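Putative modulator of DNA gyrase (Bacteroides thetaiotaomicron, PDB 1VPB) is of unconfirmed function but probably acts as a metallopeptidase of the PmbA/TldD type. Local coordinates at residues Leu128-Leu136 against Glu184-Leu192; Gly305-Thr316 against Pro344-Leu352. All coordinates share one frame; numbering follows the deposited sequence.

Interaction 1 (Leu128-Leu136 against Glu184-Leu192); sequences LYDAKFASL and ETKSTWYSL
T188 works with both branches at once: its methyl lies over the ring of Y129 while its hydroxyl turns to the backbone of D130. CG2 sits 3.6 Å from the centroid of the Y129 ring and 16° off the ring normal, a CH-pi contact displaced a little toward the CD2-CE2 side. The two side chains cross at about a right angle, and K186 crosses the same tyrosine likewise, laying its CG 3.8 Å from Y129 CB. With OG1 set between the backbone N and the carbonyl carbon of T188 (chi1 49°), the hydroxyl accepts from D130 N at 2.8 Å, nearly straight, and has L215 O as a further partner. T188 N donates to L128 O at 3.0 Å, so main chain and side chain of this threonine pin the loop on both sides of Y129.

Farther along the strand, D130 meets Y190. Y190 OH reaches D130 OD2 at 2.8 Å in a weak hydrogen bond, with the carboxylate and ring planes 62° apart; M217 N also donates to OD2. The other oxygen, OD1, accepts from K132 N above the carboxylate plane, closing an Asx turn. F133 comes in beside the phenol with Y190 OH at its ring edge, 3.5 Å from CD1, and L136 CD1 meets Y190 CE2 from the opposite direction at 3.4 Å.

The loop thus lies across one face of strand 181-198 in the six-stranded antiparallel sheet. Y129 and F133 extend over neighbouring strand 159-177, where Y129 OH bonds E170, and L136 leads into helix 138-150.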
ATOM      1  N   LEU A 128      -9.246  11.095  24.603  1.00 32.79           N
ATOM      2  CA  LEU A 128      -8.311  10.581  23.609  1.00 32.04           C
ATOM      3  C   LEU A 128      -7.690  11.691  22.771  1.00 31.60           C
ATOM      4  O   LEU A 128      -6.875  11.414  21.859  1.00 33.21           O
ATOM      5  CB  LEU A 128      -9.032   9.603  22.680  1.00 30.59           C
ATOM      6  CG  LEU A 128      -9.771   8.460  23.397  1.00 33.64           C
ATOM      7  CD1 LEU A 128     -10.638   7.711  22.396  1.00 41.41           C
ATOM      8  CD2 LEU A 128      -8.844   7.567  24.042  1.00 35.10           C
ATOM      9  N   TYR A 129      -8.049  12.938  23.079  1.00 32.03           N
ATOM     10  CA  TYR A 129      -7.571  14.100  22.371  1.00 30.95           C
ATOM     11  C   TYR A 129      -6.764  15.019  23.307  1.00 33.48           C
ATOM     12  O   TYR A 129      -7.314  15.539  24.277  1.00 34.66           O
ATOM     13  CB  TYR A 129      -8.735  14.907  21.766  1.00 32.70           C
ATOM     14  CG  TYR A 129      -8.295  16.038  20.851  1.00 32.80           C
ATOM     15  CD1 TYR A 129      -7.814  17.244  21.349  1.00 41.80           C
ATOM     16  CD2 TYR A 129      -8.305  15.895  19.455  1.00 34.45           C
ATOM     17  CE1 TYR A 129      -7.378  18.241  20.510  1.00 42.07           C
ATOM     18  CE2 TYR A 129      -7.844  16.902  18.617  1.00 36.04           C
ATOM     19  CZ  TYR A 129      -7.395  18.081  19.138  1.00 42.84           C
ATOM     20  OH  TYR A 129      -6.929  19.115  18.295  1.00 40.18           O
ATOM     21  N   ASP A 130      -5.503  15.235  22.959  1.00 32.89           N
ATOM     22  CA  ASP A 130      -4.591  16.150  23.692  1.00 35.25           C
ATOM     23  C   ASP A 130      -4.904  17.590  23.318  1.00 36.73           C
ATOM     24  O   ASP A 130      -4.620  18.082  22.227  1.00 35.20           O
ATOM     25  CB  ASP A 130      -3.174  15.744  23.334  1.00 34.48           C
ATOM     26  CG  ASP A 130      -2.133  16.587  23.990  1.00 43.31           C
ATOM     27  OD1 ASP A 130      -2.518  17.418  24.864  1.00 36.52           O
ATOM     28  OD2 ASP A 130      -0.929  16.455  23.691  1.00 36.53           O
ATOM     29  N   ALA A 131      -5.483  18.331  24.265  1.00 35.66           N
ATOM     30  CA  ALA A 131      -5.874  19.701  23.992  1.00 37.91           C
ATOM     31  C   ALA A 131      -4.701  20.636  23.631  1.00 36.23           C
ATOM     32  O   ALA A 131      -4.916  21.684  23.020  1.00 42.07           O
ATOM     33  CB  ALA A 131      -6.549  20.238  25.230  1.00 42.32           C
ATOM     34  N   LYS A 132      -3.507  20.256  24.041  1.00 38.09           N
ATOM     35  CA  LYS A 132      -2.271  20.968  23.669  1.00 40.43           C
ATOM     36  C   LYS A 132      -1.899  20.886  22.180  1.00 42.12           C
ATOM     37  O   LYS A 132      -1.068  21.653  21.690  1.00 41.98           O
ATOM     38  CB  LYS A 132      -1.127  20.489  24.511  1.00 39.57           C
ATOM     39  CG  LYS A 132      -1.369  20.692  26.029  1.00 44.87           C
ATOM     40  CD  LYS A 132      -0.211  20.230  26.942  1.00 53.30           C
ATOM     41  CE  LYS A 132      -0.477  20.511  28.453  1.00 62.26           C
ATOM     42  NZ  LYS A 132       0.076  19.443  29.428  1.00 65.23           N
ATOM     43  N   PHE A 133      -2.519  19.983  21.444  1.00 40.31           N
ATOM     44  CA  PHE A 133      -2.098  19.725  20.079  1.00 37.67           C
ATOM     45  C   PHE A 133      -1.908  21.014  19.265  1.00 39.13           C
ATOM     46  O   PHE A 133      -0.874  21.200  18.668  1.00 37.79           O
ATOM     47  CB  PHE A 133      -3.104  18.799  19.396  1.00 36.86           C
ATOM     48  CG  PHE A 133      -2.725  18.427  17.983  1.00 36.86           C
ATOM     49  CD1 PHE A 133      -1.898  17.340  17.760  1.00 40.14           C
ATOM     50  CD2 PHE A 133      -3.201  19.130  16.909  1.00 36.77           C
ATOM     51  CE1 PHE A 133      -1.534  16.987  16.455  1.00 38.85           C
ATOM     52  CE2 PHE A 133      -2.811  18.800  15.586  1.00 37.75           C
ATOM     53  CZ  PHE A 133      -1.982  17.712  15.395  1.00 39.26           C
ATOM     54  N   ALA A 134      -2.910  21.887  19.229  1.00 42.22           N
ATOM     55  CA  ALA A 134      -2.860  23.009  18.302  1.00 44.05           C
ATOM     56  C   ALA A 134      -1.821  24.022  18.733  1.00 43.36           C
ATOM     57  O   ALA A 134      -1.293  24.749  17.891  1.00 48.12           O
ATOM     58  CB  ALA A 134      -4.192  23.676  18.160  1.00 46.93           C
ATOM     59  N   SER A 135      -1.452  24.029  19.999  1.00 43.01           N
ATOM     60  CA  SER A 135      -0.511  25.009  20.481  1.00 43.55           C
ATOM     61  C   SER A 135       0.969  24.615  20.316  1.00 41.25           C
ATOM     62  O   SER A 135       1.844  25.422  20.650  1.00 41.26           O
ATOM     63  CB  SER A 135      -0.759  25.239  21.989  1.00 44.59           C
ATOM     64  OG  SER A 135      -0.275  24.130  22.748  1.00 51.47           O
ATOM     65  N   LEU A 136       1.266  23.386  19.886  1.00 39.21           N
ATOM     66  CA  LEU A 136       2.644  22.856  19.938  1.00 38.40           C
ATOM     67  C   LEU A 136       3.470  23.541  18.888  1.00 36.26           C
ATOM     68  O   LEU A 136       2.913  23.973  17.866  1.00 39.28           O
ATOM     69  CB  LEU A 136       2.682  21.345  19.663  1.00 37.61           C
ATOM     70  CG  LEU A 136       1.938  20.554  20.729  1.00 41.16           C
ATOM     71  CD1 LEU A 136       1.915  19.090  20.323  1.00 46.95           C
ATOM     72  CD2 LEU A 136       2.632  20.759  22.048  1.00 46.37           C
ATOM     73  N   GLU A 184     -19.898  11.335  17.659  1.00 32.55           N
ATOM     74  CA  GLU A 184     -18.700  12.016  17.253  1.00 33.99           C
ATOM     75  C   GLU A 184     -17.521  11.576  18.088  1.00 36.72           C
ATOM     76  O   GLU A 184     -17.689  11.116  19.242  1.00 35.13           O
ATOM     77  CB  GLU A 184     -18.822  13.503  17.250  1.00 40.66           C
ATOM     78  CG  GLU A 184     -18.973  14.194  18.531  1.00 43.88           C
ATOM     79  CD  GLU A 184     -19.008  15.717  18.304  1.00 48.92           C
ATOM     80  OE1 GLU A 184     -18.103  16.321  17.677  1.00 57.00           O
ATOM     81  OE2 GLU A 184     -19.990  16.259  18.734  1.00 49.98           O
ATOM     82  N   THR A 185     -16.368  11.600  17.429  1.00 34.23           N
ATOM     83  CA  THR A 185     -15.099  11.217  18.057  1.00 33.65           C
ATOM     84  C   THR A 185     -14.009  12.207  17.724  1.00 34.37           C
ATOM     85  O   THR A 185     -14.078  12.943  16.742  1.00 35.78           O
ATOM     86  CB  THR A 185     -14.701   9.830  17.626  1.00 36.11           C
ATOM     87  OG1 THR A 185     -14.521   9.782  16.178  1.00 37.30           O
ATOM     88  CG2 THR A 185     -15.759   8.836  17.950  1.00 38.69           C
ATOM     89  N   LYS A 186     -12.979  12.270  18.577  1.00 32.97           N
ATOM     90  CA  LYS A 186     -11.793  13.094  18.288  1.00 33.15           C
ATOM     91  C   LYS A 186     -10.639  12.444  19.031  1.00 31.97           C
ATOM     92  O   LYS A 186     -10.826  11.888  20.099  1.00 33.93           O
ATOM     93  CB  LYS A 186     -11.921  14.576  18.721  1.00 36.87           C
ATOM     94  CG  LYS A 186     -12.221  14.753  20.185  1.00 39.47           C
ATOM     95  CD  LYS A 186     -12.408  16.236  20.549  1.00 45.02           C
ATOM     96  CE  LYS A 186     -12.901  16.371  21.974  1.00 56.52           C
ATOM     97  NZ  LYS A 186     -12.614  17.749  22.411  1.00 63.70           N
ATOM     98  N   SER A 187      -9.475  12.444  18.396  1.00 30.99           N
ATOM     99  CA  SER A 187      -8.273  11.924  19.002  1.00 31.33           C
ATOM    100  C   SER A 187      -7.019  12.534  18.399  1.00 32.94           C
ATOM    101  O   SER A 187      -7.026  13.097  17.279  1.00 32.87           O
ATOM    102  CB  SER A 187      -8.219  10.418  18.901  1.00 34.93           C
ATOM    103  OG  SER A 187      -8.175  10.012  17.536  1.00 37.53           O
ATOM    104  N   THR A 188      -5.915  12.389  19.154  1.00 32.12           N
ATOM    105  CA  THR A 188      -4.589  12.796  18.707  1.00 30.33           C
ATOM    106  C   THR A 188      -3.631  11.639  18.816  1.00 31.85           C
ATOM    107  O   THR A 188      -3.923  10.597  19.480  1.00 32.81           O
ATOM    108  CB  THR A 188      -4.046  14.009  19.535  1.00 33.37           C
ATOM    109  OG1 THR A 188      -4.226  13.686  20.946  1.00 33.82           O
ATOM    110  CG2 THR A 188      -4.829  15.228  19.266  1.00 33.57           C
ATOM    111  N   TRP A 189      -2.512  11.773  18.126  1.00 30.68           N
ATOM    112  CA  TRP A 189      -1.401  10.841  18.259  1.00 32.57           C
ATOM    113  C   TRP A 189      -0.095  11.533  17.963  1.00 32.34           C
ATOM    114  O   TRP A 189      -0.023  12.480  17.190  1.00 31.60           O
ATOM    115  CB  TRP A 189      -1.552   9.579  17.386  1.00 35.24           C
ATOM    116  CG  TRP A 189      -1.544   9.857  15.938  1.00 35.16           C
ATOM    117  CD1 TRP A 189      -2.624  10.186  15.159  1.00 39.48           C
ATOM    118  CD2 TRP A 189      -0.387   9.909  15.070  1.00 34.99           C
ATOM    119  NE1 TRP A 189      -2.203  10.418  13.871  1.00 38.38           N
ATOM    120  CE2 TRP A 189      -0.851  10.212  13.771  1.00 35.22           C
ATOM    121  CE3 TRP A 189       0.972   9.675  15.246  1.00 35.35           C
ATOM    122  CZ2 TRP A 189       0.026  10.353  12.672  1.00 38.54           C
ATOM    123  CZ3 TRP A 189       1.835   9.789  14.146  1.00 35.85           C
ATOM    124  CH2 TRP A 189       1.347  10.117  12.880  1.00 38.99           C
ATOM    125  N   TYR A 190       0.961  10.991  18.567  1.00 30.51           N
ATOM    126  CA  TYR A 190       2.306  11.443  18.367  1.00 30.97           C
ATOM    127  C   TYR A 190       3.224  10.232  18.334  1.00 32.97           C
ATOM    128  O   TYR A 190       2.971   9.244  19.033  1.00 34.28           O
ATOM    129  CB  TYR A 190       2.767  12.302  19.552  1.00 31.47           C
ATOM    130  CG  TYR A 190       1.860  13.465  19.896  1.00 30.85           C
ATOM    131  CD1 TYR A 190       0.773  13.294  20.747  1.00 30.61           C
ATOM    132  CD2 TYR A 190       2.090  14.740  19.388  1.00 36.69           C
ATOM    133  CE1 TYR A 190      -0.070  14.365  21.058  1.00 29.76           C
ATOM    134  CE2 TYR A 190       1.262  15.806  19.708  1.00 37.64           C
ATOM    135  CZ  TYR A 190       0.194  15.619  20.539  1.00 34.12           C
ATOM    136  OH  TYR A 190      -0.630  16.678  20.910  1.00 37.95           O
ATOM    137  N   SER A 191       4.275  10.311  17.529  1.00 31.56           N
ATOM    138  CA  SER A 191       5.232   9.212  17.451  1.00 35.24           C
ATOM    139  C   SER A 191       6.619   9.657  17.138  1.00 34.34           C
ATOM    140  O   SER A 191       6.836  10.658  16.437  1.00 34.78           O
ATOM    141  CB  SER A 191       4.765   8.197  16.422  1.00 37.54           C
ATOM    142  OG  SER A 191       5.499   6.998  16.558  1.00 47.06           O
ATOM    143  N   LEU A 192       7.597   8.909  17.669  1.00 31.38           N
ATOM    144  CA  LEU A 192       8.993   9.125  17.367  1.00 30.67           C
ATOM    145  C   LEU A 192       9.615   7.790  17.063  1.00 33.13           C
ATOM    146  O   LEU A 192       9.303   6.783  17.697  1.00 33.33           O
ATOM    147  CB  LEU A 192       9.738   9.752  18.549  1.00 33.79           C
ATOM    148  CG  LEU A 192       9.550  11.250  18.820  1.00 34.50           C
ATOM    149  CD1 LEU A 192       9.985  11.555  20.286  1.00 35.31           C
ATOM    150  CD2 LEU A 192      10.340  12.056  17.845  1.00 33.57           C
TER
HETATM  151  O   HOH W   1     -11.762  11.599  22.975  1.00 28.20           O

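Interaction 2 (Gly305-Thr316 against Pro344-Leu352). With EDO (1,2-ethanediol), chain B.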
ATOM      1  N   GLY A 305      -7.117   2.992  20.769  1.00 33.86           N
ATOM      2  CA  GLY A 305      -8.105   1.976  20.431  1.00 32.22           C
ATOM      3  C   GLY A 305      -9.470   2.155  21.049  1.00 33.33           C
ATOM      4  O   GLY A 305     -10.474   1.554  20.632  1.00 32.77           O
ATOM      5  N   ALA A 306      -9.545   2.958  22.113  1.00 34.05           N
ATOM      6  CA  ALA A 306     -10.793   3.061  22.847  1.00 33.39           C
ATOM      7  C   ALA A 306     -11.887   3.746  22.014  1.00 31.58           C
ATOM      8  O   ALA A 306     -11.612   4.671  21.243  1.00 32.75           O
ATOM      9  CB  ALA A 306     -10.569   3.819  24.146  1.00 34.75           C
ATOM     10  N   ARG A 307     -13.099   3.274  22.171  1.00 33.30           N
ATOM     11  CA  ARG A 307     -14.259   3.830  21.457  1.00 33.03           C
ATOM     12  C   ARG A 307     -15.568   3.319  22.014  1.00 29.68           C
ATOM     13  O   ARG A 307     -15.647   2.199  22.521  1.00 33.96           O
ATOM     14  CB  ARG A 307     -14.158   3.505  19.953  1.00 32.07           C
ATOM     15  CG  ARG A 307     -14.138   2.060  19.652  1.00 34.20           C
ATOM     16  CD  ARG A 307     -14.103   1.757  18.153  1.00 33.02           C
ATOM     17  NE  ARG A 307     -14.034   0.305  17.933  1.00 34.42           N
ATOM     18  CZ  ARG A 307     -14.237  -0.288  16.763  1.00 37.64           C
ATOM     19  NH1 ARG A 307     -14.507   0.413  15.658  1.00 35.90           N
ATOM     20  NH2 ARG A 307     -14.118  -1.583  16.689  1.00 37.43           N
ATOM     21  N   TYR A 308     -16.588   4.191  21.974  1.00 31.80           N
ATOM     22  CA  TYR A 308     -17.909   3.789  22.442  1.00 30.63           C
ATOM     23  C   TYR A 308     -18.839   3.174  21.379  1.00 32.77           C
ATOM     24  O   TYR A 308     -19.857   2.635  21.715  1.00 33.21           O
ATOM     25  CB  TYR A 308     -18.611   4.983  23.080  1.00 30.90           C
ATOM     26  CG  TYR A 308     -18.052   5.325  24.469  1.00 29.05           C
ATOM     27  CD1 TYR A 308     -17.856   4.322  25.392  1.00 33.87           C
ATOM     28  CD2 TYR A 308     -17.688   6.633  24.800  1.00 31.67           C
ATOM     29  CE1 TYR A 308     -17.344   4.621  26.653  1.00 31.71           C
ATOM     30  CE2 TYR A 308     -17.168   6.948  26.084  1.00 33.68           C
ATOM     31  CZ  TYR A 308     -17.017   5.905  27.001  1.00 32.77           C
ATOM     32  OH  TYR A 308     -16.497   6.180  28.280  1.00 32.74           O
ATOM     33  N   PHE A 309     -18.440   3.289  20.117  1.00 33.67           N
ATOM     34  CA  PHE A 309     -19.231   2.683  19.046  1.00 32.14           C
ATOM     35  C   PHE A 309     -18.331   2.331  17.871  1.00 32.69           C
ATOM     36  O   PHE A 309     -17.283   2.932  17.688  1.00 33.87           O
ATOM     37  CB  PHE A 309     -20.387   3.596  18.596  1.00 34.13           C
ATOM     38  CG  PHE A 309     -19.999   5.001  18.343  1.00 31.36           C
ATOM     39  CD1 PHE A 309     -20.029   5.958  19.380  1.00 31.49           C
ATOM     40  CD2 PHE A 309     -19.647   5.417  17.065  1.00 37.92           C
ATOM     41  CE1 PHE A 309     -19.700   7.249  19.141  1.00 35.72           C
ATOM     42  CE2 PHE A 309     -19.328   6.733  16.832  1.00 33.86           C
ATOM     43  CZ  PHE A 309     -19.317   7.634  17.907  1.00 35.65           C
ATOM     44  N   ASP A 310     -18.791   1.385  17.054  1.00 33.70           N
ATOM     45  CA  ASP A 310     -18.090   1.109  15.809  1.00 34.16           C
ATOM     46  C   ASP A 310     -18.660   1.927  14.682  1.00 38.40           C
ATOM     47  O   ASP A 310     -19.526   2.804  14.880  1.00 36.15           O
ATOM     48  CB  ASP A 310     -18.085  -0.381  15.514  1.00 32.88           C
ATOM     49  CG  ASP A 310     -19.431  -0.939  15.049  1.00 34.96           C
ATOM     50  OD1 ASP A 310     -20.467  -0.202  14.931  1.00 34.80           O
ATOM     51  OD2 ASP A 310     -19.484  -2.165  14.727  1.00 37.75           O
ATOM     52  N   ASN A 311     -18.205   1.649  13.450  1.00 37.95           N
ATOM     53  CA  ASN A 311     -18.728   2.471  12.335  1.00 38.84           C
ATOM     54  C   ASN A 311     -20.189   2.281  11.912  1.00 40.46           C
ATOM     55  O   ASN A 311     -20.705   3.061  11.082  1.00 46.90           O
ATOM     56  CB  ASN A 311     -17.745   2.300  11.155  1.00 38.94           C
ATOM     57  CG  ASN A 311     -16.372   2.928  11.436  1.00 51.46           C
ATOM     58  OD1 ASN A 311     -16.134   3.551  12.505  1.00 60.55           O
ATOM     59  ND2 ASN A 311     -15.452   2.800  10.452  1.00 60.78           N
ATOM     60  N   GLU A 312     -20.881   1.285  12.457  1.00 36.80           N
ATOM     61  CA  GLU A 312     -22.260   1.034  12.248  1.00 37.93           C
ATOM     62  C   GLU A 312     -23.101   1.651  13.401  1.00 35.41           C
ATOM     63  O   GLU A 312     -24.285   1.354  13.467  1.00 37.79           O
ATOM     64  CB  GLU A 312     -22.591  -0.490  12.295  1.00 42.19           C
ATOM     65  CG  GLU A 312     -21.965  -1.439  11.338  1.00 56.58           C
ATOM     66  CD  GLU A 312     -22.894  -2.626  11.150  1.00 54.28           C
ATOM     67  OE1 GLU A 312     -22.938  -3.571  11.972  1.00 47.04           O
ATOM     68  OE2 GLU A 312     -23.639  -2.562  10.193  1.00 54.57           O
ATOM     69  N   GLY A 313     -22.445   2.363  14.327  1.00 37.16           N
ATOM     70  CA  GLY A 313     -23.098   2.962  15.506  1.00 36.66           C
ATOM     71  C   GLY A 313     -23.326   2.027  16.703  1.00 33.67           C
ATOM     72  O   GLY A 313     -23.887   2.476  17.721  1.00 35.47           O
ATOM     73  N   ILE A 314     -22.925   0.779  16.585  1.00 33.21           N
ATOM     74  CA  ILE A 314     -23.219  -0.247  17.558  1.00 32.92           C
ATOM     75  C   ILE A 314     -22.428   0.118  18.811  1.00 33.44           C
ATOM     76  O   ILE A 314     -21.249   0.371  18.718  1.00 32.36           O
ATOM     77  CB  ILE A 314     -22.838  -1.641  17.094  1.00 34.13           C
ATOM     78  CG1 ILE A 314     -23.618  -2.036  15.826  1.00 40.75           C
ATOM     79  CG2 ILE A 314     -23.122  -2.668  18.156  1.00 36.67           C
ATOM     80  CD1 ILE A 314     -24.990  -1.712  15.895  1.00 40.37           C
ATOM     81  N   ALA A 315     -23.070   0.078  19.955  1.00 34.62           N
ATOM     82  CA  ALA A 315     -22.358   0.324  21.220  1.00 33.57           C
ATOM     83  C   ALA A 315     -21.306  -0.782  21.472  1.00 33.24           C
ATOM     84  O   ALA A 315     -21.632  -1.995  21.472  1.00 33.48           O
ATOM     85  CB  ALA A 315     -23.351   0.338  22.358  1.00 35.81           C
ATOM     86  N   THR A 316     -20.066  -0.396  21.713  1.00 32.70           N
ATOM     87  CA  THR A 316     -19.033  -1.332  22.165  1.00 31.99           C
ATOM     88  C   THR A 316     -19.323  -1.803  23.578  1.00 32.23           C
ATOM     89  O   THR A 316     -19.942  -1.089  24.359  1.00 32.82           O
ATOM     90  CB  THR A 316     -17.656  -0.714  22.087  1.00 32.86           C
ATOM     91  OG1 THR A 316     -17.666   0.547  22.768  1.00 33.69           O
ATOM     92  CG2 THR A 316     -17.285  -0.373  20.581  1.00 35.13           C
ATOM     93  N   PRO A 344     -25.605 -10.553  15.812  1.00 43.54           N
ATOM     94  CA  PRO A 344     -24.451  -9.701  15.639  1.00 41.25           C
ATOM     95  C   PRO A 344     -23.857  -9.379  17.007  1.00 39.76           C
ATOM     96  O   PRO A 344     -24.568  -9.392  18.020  1.00 41.12           O
ATOM     97  CB  PRO A 344     -25.038  -8.416  15.007  1.00 39.65           C
ATOM     98  CG  PRO A 344     -26.461  -8.408  15.449  1.00 42.49           C
ATOM     99  CD  PRO A 344     -26.868  -9.813  15.658  1.00 46.42           C
ATOM    100  N   THR A 345     -22.574  -9.037  17.011  1.00 37.76           N
ATOM    101  CA  THR A 345     -21.852  -8.605  18.198  1.00 38.86           C
ATOM    102  C   THR A 345     -21.296  -7.196  18.079  1.00 37.81           C
ATOM    103  O   THR A 345     -21.908  -6.217  18.543  1.00 40.18           O
ATOM    104  CB  THR A 345     -20.771  -9.684  18.616  1.00 40.41           C
ATOM    105  OG1 THR A 345     -19.833  -9.952  17.534  1.00 35.89           O
ATOM    106  CG2 THR A 345     -21.410 -10.970  18.912  1.00 41.49           C
ATOM    107  N   ILE A 346     -20.155  -7.072  17.425  1.00 36.77           N
ATOM    108  CA  ILE A 346     -19.566  -5.822  17.075  1.00 34.61           C
ATOM    109  C   ILE A 346     -18.675  -6.153  15.881  1.00 33.79           C
ATOM    110  O   ILE A 346     -18.209  -7.274  15.764  1.00 35.25           O
ATOM    111  CB  ILE A 346     -18.761  -5.206  18.270  1.00 35.66           C
ATOM    112  CG1 ILE A 346     -18.371  -3.720  18.018  1.00 38.41           C
ATOM    113  CG2 ILE A 346     -17.551  -6.029  18.596  1.00 37.86           C
ATOM    114  CD1 ILE A 346     -19.464  -2.761  18.232  1.00 39.94           C
ATOM    115  N   SER A 347     -18.409  -5.170  15.051  1.00 36.06           N
ATOM    116  CA  SER A 347     -17.674  -5.398  13.785  1.00 36.81           C
ATOM    117  C   SER A 347     -16.217  -5.776  13.976  1.00 38.23           C
ATOM    118  O   SER A 347     -15.581  -6.439  13.135  1.00 37.90           O
ATOM    119  CB  SER A 347     -17.787  -4.175  12.908  1.00 36.64           C
ATOM    120  OG  SER A 347     -17.164  -3.085  13.516  1.00 39.27           O
ATOM    121  N   GLY A 348     -15.642  -5.390  15.106  1.00 34.70           N
ATOM    122  CA  GLY A 348     -14.244  -5.753  15.387  1.00 34.92           C
ATOM    123  C   GLY A 348     -13.854  -5.352  16.809  1.00 36.33           C
ATOM    124  O   GLY A 348     -14.592  -4.599  17.491  1.00 33.45           O
ATOM    125  N   SER A 349     -12.726  -5.877  17.241  1.00 35.84           N
ATOM    126  CA  SER A 349     -12.177  -5.511  18.557  1.00 34.99           C
ATOM    127  C   SER A 349     -11.692  -4.085  18.600  1.00 34.07           C
ATOM    128  O   SER A 349     -11.529  -3.445  17.562  1.00 34.84           O
ATOM    129  CB  SER A 349     -11.018  -6.450  18.916  1.00 35.65           C
ATOM    130  OG  SER A 349      -9.977  -6.382  17.964  1.00 34.31           O
ATOM    131  N   SER A 350     -11.471  -3.569  19.828  1.00 33.73           N
ATOM    132  CA  SER A 350     -11.082  -2.191  20.029  1.00 33.15           C
ATOM    133  C   SER A 350      -9.737  -2.116  20.752  1.00 33.44           C
ATOM    134  O   SER A 350      -8.794  -1.537  20.240  1.00 32.77           O
ATOM    135  CB  SER A 350     -12.127  -1.459  20.814  1.00 34.48           C
ATOM    136  OG  SER A 350     -13.391  -1.380  20.114  1.00 34.94           O
ATOM    137  N   ILE A 351      -9.656  -2.772  21.930  1.00 33.77           N
ATOM    138  CA  ILE A 351      -8.389  -2.897  22.644  1.00 32.38           C
ATOM    139  C   ILE A 351      -8.292  -4.298  23.166  1.00 31.96           C
ATOM    140  O   ILE A 351      -9.124  -4.708  23.948  1.00 31.90           O
ATOM    141  CB  ILE A 351      -8.259  -1.903  23.843  1.00 31.93           C
ATOM    142  CG1 ILE A 351      -8.394  -0.465  23.393  1.00 33.30           C
ATOM    143  CG2 ILE A 351      -6.890  -2.105  24.526  1.00 34.69           C
ATOM    144  CD1 ILE A 351      -8.400   0.565  24.530  1.00 34.03           C
ATOM    145  N   LEU A 352      -7.317  -5.050  22.650  1.00 33.96           N
ATOM    146  CA  LEU A 352      -7.116  -6.417  23.115  1.00 34.30           C
ATOM    147  C   LEU A 352      -6.167  -6.444  24.276  1.00 31.97           C
ATOM    148  O   LEU A 352      -5.038  -5.929  24.204  1.00 33.63           O
ATOM    149  CB  LEU A 352      -6.602  -7.304  22.022  1.00 35.05           C
ATOM    150  CG  LEU A 352      -7.612  -7.482  20.869  1.00 35.46           C
ATOM    151  CD1 LEU A 352      -6.964  -8.239  19.760  1.00 43.10           C
ATOM    152  CD2 LEU A 352      -8.867  -8.196  21.259  1.00 37.85           C
TER
HETATM  153  C1  EDO B 440      -7.873   6.507  20.018  1.00 34.22           C
HETATM  154  O1  EDO B 440      -6.812   5.754  19.468  1.00 27.25           O
HETATM  155  C2  EDO B 440      -9.136   6.249  19.239  1.00 33.53           C
HETATM  156  O2  EDO B 440      -9.613   4.912  19.398  1.00 25.65           O
HETATM  157  O   HOH W   2     -14.572  -2.468  14.006  1.00 24.05           O
HETATM  158  O   HOH W   3     -15.882  -0.047  12.820  1.00 26.25           O
HETATM  159  O   HOH W   4     -21.190  -4.684  20.983  1.00 19.78           O
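R307 and S350 meet through a hydrogen bond that lies almost exactly in the guanidinium plane. From CB, which takes CG between the backbone N and the carbonyl carbon (chi1 61°), the arginine runs extended to NE. CG and CD pass alongside the serine hydroxyl, CG at 3.6 Å from S350 OG. NE then donates to S350 OG at 2.8 Å with an N-H...O angle of 178°. CZ carries the group on to NH2, which lies 3.2 Å from G348 O at the guanidinium edge; NH2 donates to a water. That water donates to S347 OG, while NH1 holds a second water that also takes the N-H of N311. The in-plane serine and water partners together would limit rotation of the guanidinium.

S347 in turn grips D310: its OG and its backbone N both donate to D310 OD2, the hydroxyl at 2.8 Å from 34° out of the carboxylate plane and the N-H along the anti lone pair. D310 OD1 is engaged as well, by E312 N and I314 N from opposite faces of its plane. Beside these polar groups, I346 CD1 packs 3.7 Å from I314 CG2 and 3.6 Å from D310 OD2. At the far end, I351 CD1 rests 3.9 Å from A306 CB.

D310 OD1 with E312 N makes an Asx turn, set in a type I beta turn from D310 to G313. The arrangement is that of two irregular segments joined mainly by side-chain hydrogen bonds, with one from a backbone N-H, near the entries to strands 319-323 and 352-354 of the mixed five-stranded sheet.

How the interactions relate
Interaction 1 closes before interaction 2 opens along the chain, and their centres lie 21 Å apart. They share no sheet: interaction 1 sets the loop 128-136 on strand 181-198 of the six-stranded antiparallel sheet in the family's central range, whereas 305-316 with 344-352 joins loops near the mixed five-stranded sheet in its C-terminal range. Even so, the two regions touch. L128 CD1 packs 3.4 Å from A306 O, and F309 CZ lies 3.8 Å from both E184 N and T185 CG2. Segment 305-316 therefore reaches the strand and the loop of interaction 1 together, and these packing contacts bring the curved sheet and the C-terminal part of the chain into contact.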